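Local structure of Myo-inositol 2-dehydrogenase (Lactobacillus plantarum WCFS1, 3CEA) at residues D201-Y206 with K340-L346. The protein binds NAD and probably catalyses the NAD-dependent oxidation of myo-inositol at its 2-hydroxyl. Residues are numbered along the deposited sequence.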
ATOM      1  N   ASP A 201     -11.112 -30.739   8.701  1.00 46.50           N
ATOM      2  CA  ASP A 201     -10.030 -31.075   9.623  1.00 46.35           C
ATOM      3  C   ASP A 201      -8.787 -31.512   8.842  1.00 45.89           C
ATOM      4  O   ASP A 201      -8.912 -32.087   7.762  1.00 45.85           O
ATOM      5  CB  ASP A 201     -10.461 -32.201  10.571  1.00 46.65           C
ATOM      6  CG  ASP A 201     -11.403 -31.727  11.673  1.00 48.64           C
ATOM      7  OD1 ASP A 201     -11.430 -30.513  11.980  1.00 49.92           O
ATOM      8  OD2 ASP A 201     -12.114 -32.585  12.246  1.00 49.11           O
ATOM      9  N   PRO A 202      -7.582 -31.228   9.377  1.00 45.56           N
ATOM     10  CA  PRO A 202      -6.350 -31.737   8.772  1.00 45.17           C
ATOM     11  C   PRO A 202      -6.215 -33.247   8.950  1.00 44.93           C
ATOM     12  O   PRO A 202      -6.528 -33.776  10.021  1.00 45.27           O
ATOM     13  CB  PRO A 202      -5.241 -31.024   9.557  1.00 45.07           C
ATOM     14  CG  PRO A 202      -5.912 -29.927  10.296  1.00 45.82           C
ATOM     15  CD  PRO A 202      -7.299 -30.393  10.554  1.00 45.65           C
ATOM     16  N   VAL A 203      -5.752 -33.928   7.905  1.00 44.16           N
ATOM     17  CA  VAL A 203      -5.529 -35.374   7.963  1.00 43.22           C
ATOM     18  C   VAL A 203      -4.041 -35.742   7.948  1.00 42.57           C
ATOM     19  O   VAL A 203      -3.675 -36.876   8.262  1.00 42.73           O
ATOM     20  CB  VAL A 203      -6.284 -36.125   6.833  1.00 43.19           C
ATOM     21  CG1 VAL A 203      -7.788 -35.933   6.981  1.00 43.14           C
ATOM     22  CG2 VAL A 203      -5.808 -35.675   5.452  1.00 42.84           C
ATOM     23  N   GLN A 204      -3.195 -34.777   7.595  1.00 41.76           N
ATOM     24  CA  GLN A 204      -1.759 -35.007   7.449  1.00 41.01           C
ATOM     25  C   GLN A 204      -0.974 -33.726   7.702  1.00 40.55           C
ATOM     26  O   GLN A 204      -1.396 -32.644   7.301  1.00 40.20           O
ATOM     27  CB  GLN A 204      -1.452 -35.539   6.046  1.00 41.03           C
ATOM     28  CG  GLN A 204      -0.091 -36.200   5.895  1.00 40.75           C
ATOM     29  CD  GLN A 204       0.092 -36.825   4.528  1.00 40.83           C
ATOM     30  OE1 GLN A 204       0.237 -36.128   3.522  1.00 39.93           O
ATOM     31  NE2 GLN A 204       0.088 -38.149   4.485  1.00 40.75           N
ATOM     32  N   ALA A 205       0.175 -33.865   8.360  1.00 40.52           N
ATOM     33  CA  ALA A 205       1.010 -32.721   8.711  1.00 40.18           C
ATOM     34  C   ALA A 205       2.486 -32.960   8.426  1.00 39.97           C
ATOM     35  O   ALA A 205       3.031 -34.033   8.713  1.00 39.46           O
ATOM     36  CB  ALA A 205       0.814 -32.345  10.173  1.00 40.29           C
ATOM     37  N   TYR A 206       3.117 -31.942   7.850  1.00 40.04           N
ATOM     38  CA  TYR A 206       4.556 -31.905   7.659  1.00 39.91           C
ATOM     39  C   TYR A 206       5.073 -30.666   8.356  1.00 40.14           C
ATOM     40  O   TYR A 206       4.688 -29.547   8.007  1.00 40.31           O
ATOM     41  CB  TYR A 206       4.901 -31.859   6.174  1.00 39.66           C
ATOM     42  CG  TYR A 206       6.387 -31.814   5.854  1.00 40.29           C
ATOM     43  CD1 TYR A 206       7.277 -32.727   6.423  1.00 39.00           C
ATOM     44  CD2 TYR A 206       6.894 -30.873   4.957  1.00 39.92           C
ATOM     45  CE1 TYR A 206       8.637 -32.687   6.122  1.00 40.20           C
ATOM     46  CE2 TYR A 206       8.246 -30.835   4.637  1.00 39.52           C
ATOM     47  CZ  TYR A 206       9.113 -31.741   5.225  1.00 40.39           C
ATOM     48  OH  TYR A 206      10.454 -31.700   4.917  1.00 40.11           O
ATOM     49  N   LYS A 340       9.368 -36.992   9.907  1.00 42.73           N
ATOM     50  CA  LYS A 340       8.450 -37.786   9.101  1.00 43.04           C
ATOM     51  C   LYS A 340       7.116 -37.074   8.972  1.00 43.29           C
ATOM     52  O   LYS A 340       6.787 -36.185   9.762  1.00 43.24           O
ATOM     53  CB  LYS A 340       8.200 -39.158   9.739  1.00 43.04           C
ATOM     54  CG  LYS A 340       9.387 -40.100   9.778  1.00 44.15           C
ATOM     55  CD  LYS A 340       9.152 -41.186  10.818  1.00 45.92           C
ATOM     56  CE  LYS A 340      10.345 -42.117  10.941  1.00 47.49           C
ATOM     57  NZ  LYS A 340      10.201 -43.024  12.111  1.00 48.11           N
ATOM     58  N   LEU A 341       6.352 -37.488   7.969  1.00 43.48           N
ATOM     59  CA  LEU A 341       4.976 -37.069   7.803  1.00 43.56           C
ATOM     60  C   LEU A 341       4.162 -37.691   8.932  1.00 43.92           C
ATOM     61  O   LEU A 341       4.385 -38.850   9.296  1.00 44.08           O
ATOM     62  CB  LEU A 341       4.474 -37.579   6.452  1.00 43.60           C
ATOM     63  CG  LEU A 341       3.769 -36.650   5.467  1.00 44.37           C
ATOM     64  CD1 LEU A 341       4.488 -35.314   5.348  1.00 43.35           C
ATOM     65  CD2 LEU A 341       3.688 -37.339   4.115  1.00 43.36           C
ATOM     66  N   VAL A 342       3.238 -36.923   9.502  1.00 44.36           N
ATOM     67  CA  VAL A 342       2.349 -37.445  10.542  1.00 44.65           C
ATOM     68  C   VAL A 342       0.896 -37.406  10.067  1.00 45.36           C
ATOM     69  O   VAL A 342       0.397 -36.354   9.664  1.00 45.42           O
ATOM     70  CB  VAL A 342       2.514 -36.689  11.894  1.00 44.38           C
ATOM     71  CG1 VAL A 342       1.472 -37.145  12.910  1.00 43.91           C
ATOM     72  CG2 VAL A 342       3.904 -36.903  12.458  1.00 43.76           C
ATOM     73  N   ASP A 343       0.237 -38.561  10.098  1.00 46.17           N
ATOM     74  CA  ASP A 343      -1.188 -38.647   9.794  1.00 47.45           C
ATOM     75  C   ASP A 343      -2.002 -38.327  11.043  1.00 48.21           C
ATOM     76  O   ASP A 343      -1.809 -38.940  12.097  1.00 48.14           O
ATOM     77  CB  ASP A 343      -1.552 -40.035   9.256  1.00 47.52           C
ATOM     78  CG  ASP A 343      -0.991 -40.296   7.862  1.00 48.40           C
ATOM     79  OD1 ASP A 343      -0.446 -39.362   7.234  1.00 49.19           O
ATOM     80  OD2 ASP A 343      -1.101 -41.446   7.388  1.00 49.56           O
ATOM     81  N   ILE A 344      -2.904 -37.357  10.920  1.00 49.09           N
ATOM     82  CA  ILE A 344      -3.695 -36.891  12.054  1.00 50.20           C
ATOM     83  C   ILE A 344      -5.035 -37.629  12.136  1.00 51.26           C
ATOM     84  O   ILE A 344      -5.745 -37.776  11.133  1.00 51.33           O
ATOM     85  CB  ILE A 344      -3.920 -35.349  12.015  1.00 50.29           C
ATOM     86  CG1 ILE A 344      -2.590 -34.612  11.814  1.00 49.55           C
ATOM     87  CG2 ILE A 344      -4.608 -34.863  13.296  1.00 50.91           C
ATOM     88  CD1 ILE A 344      -2.725 -33.115  11.596  1.00 50.12           C
ATOM     89  N   GLN A 345      -5.356 -38.107  13.335  1.00 52.19           N
ATOM     90  CA  GLN A 345      -6.657 -38.703  13.615  1.00 53.12           C
ATOM     91  C   GLN A 345      -7.346 -37.928  14.738  1.00 53.69           C
ATOM     92  O   GLN A 345      -6.783 -37.754  15.825  1.00 53.76           O
ATOM     93  CB  GLN A 345      -6.516 -40.186  13.983  1.00 53.24           C
ATOM     94  N   LEU A 346      -8.554 -37.450  14.456  1.00 54.10           N
ATOM     95  CA  LEU A 346      -9.338 -36.694  15.431  1.00 54.55           C
ATOM     96  C   LEU A 346     -10.683 -37.374  15.684  1.00 55.20           C
ATOM     97  O   LEU A 346     -10.943 -37.867  16.783  1.00 55.36           O
ATOM     98  CB  LEU A 346      -9.542 -35.245  14.965  1.00 54.37           C
ATOM     99  CG  LEU A 346      -8.311 -34.374  14.666  1.00 53.52           C
ATOM    100  CD1 LEU A 346      -8.700 -33.166  13.829  1.00 51.74           C
ATOM    101  CD2 LEU A 346      -7.602 -33.941  15.941  1.00 52.02           C
ATOM    102  OXT LEU A 346     -11.539 -37.461  14.798  1.00 55.57           O
TER
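The chain's C-terminal tail supplies a short strand, 342-343, the outermost of its sheet within this chain, pairing antiparallel with strand 202-210 of the mixed sheet in the C-terminal domain. Ala205 and Val342 are a hydrogen-bonded pair: Ala205 N gives to Val342 O at 2.8 Å, and Val342 N returns to Ala205 O at 3.0 Å. Two residues further along, Ile344 N reaches Val203 O at 2.8 Å, so Gln204 and Asp343 between these bonds form a non-hydrogen-bonded pair, their side chains on one face. There Gln204 NE2 donates to Asp343 OD1 (3.1 Å), while Gln204 OE1 bonds Tyr206 OH of the second subunit. Leu341 CD1 packs 3.6 Å from Tyr206 CB of the same chain, and Leu341 also touches Tyr206 of that subunit, so the pairing borders the subunit interface. On the other face Ile344 CD1 lies 3.9 Å from both Pro202 CB and Ala205 CB, beside helix 319-338. Leu346 CD1 still meets Asp201 CG at 3.7 Å; Asp201 itself is salt-bridged to Arg195. Along its other edge, strand 202-210 carries a classic beta bulge, Val203 and Gln204 both facing Lys231. A final strand returning from a helix to the chain's own sheet edge fits the alpha/beta C-terminal domain of the GFO/IDH/MocA family.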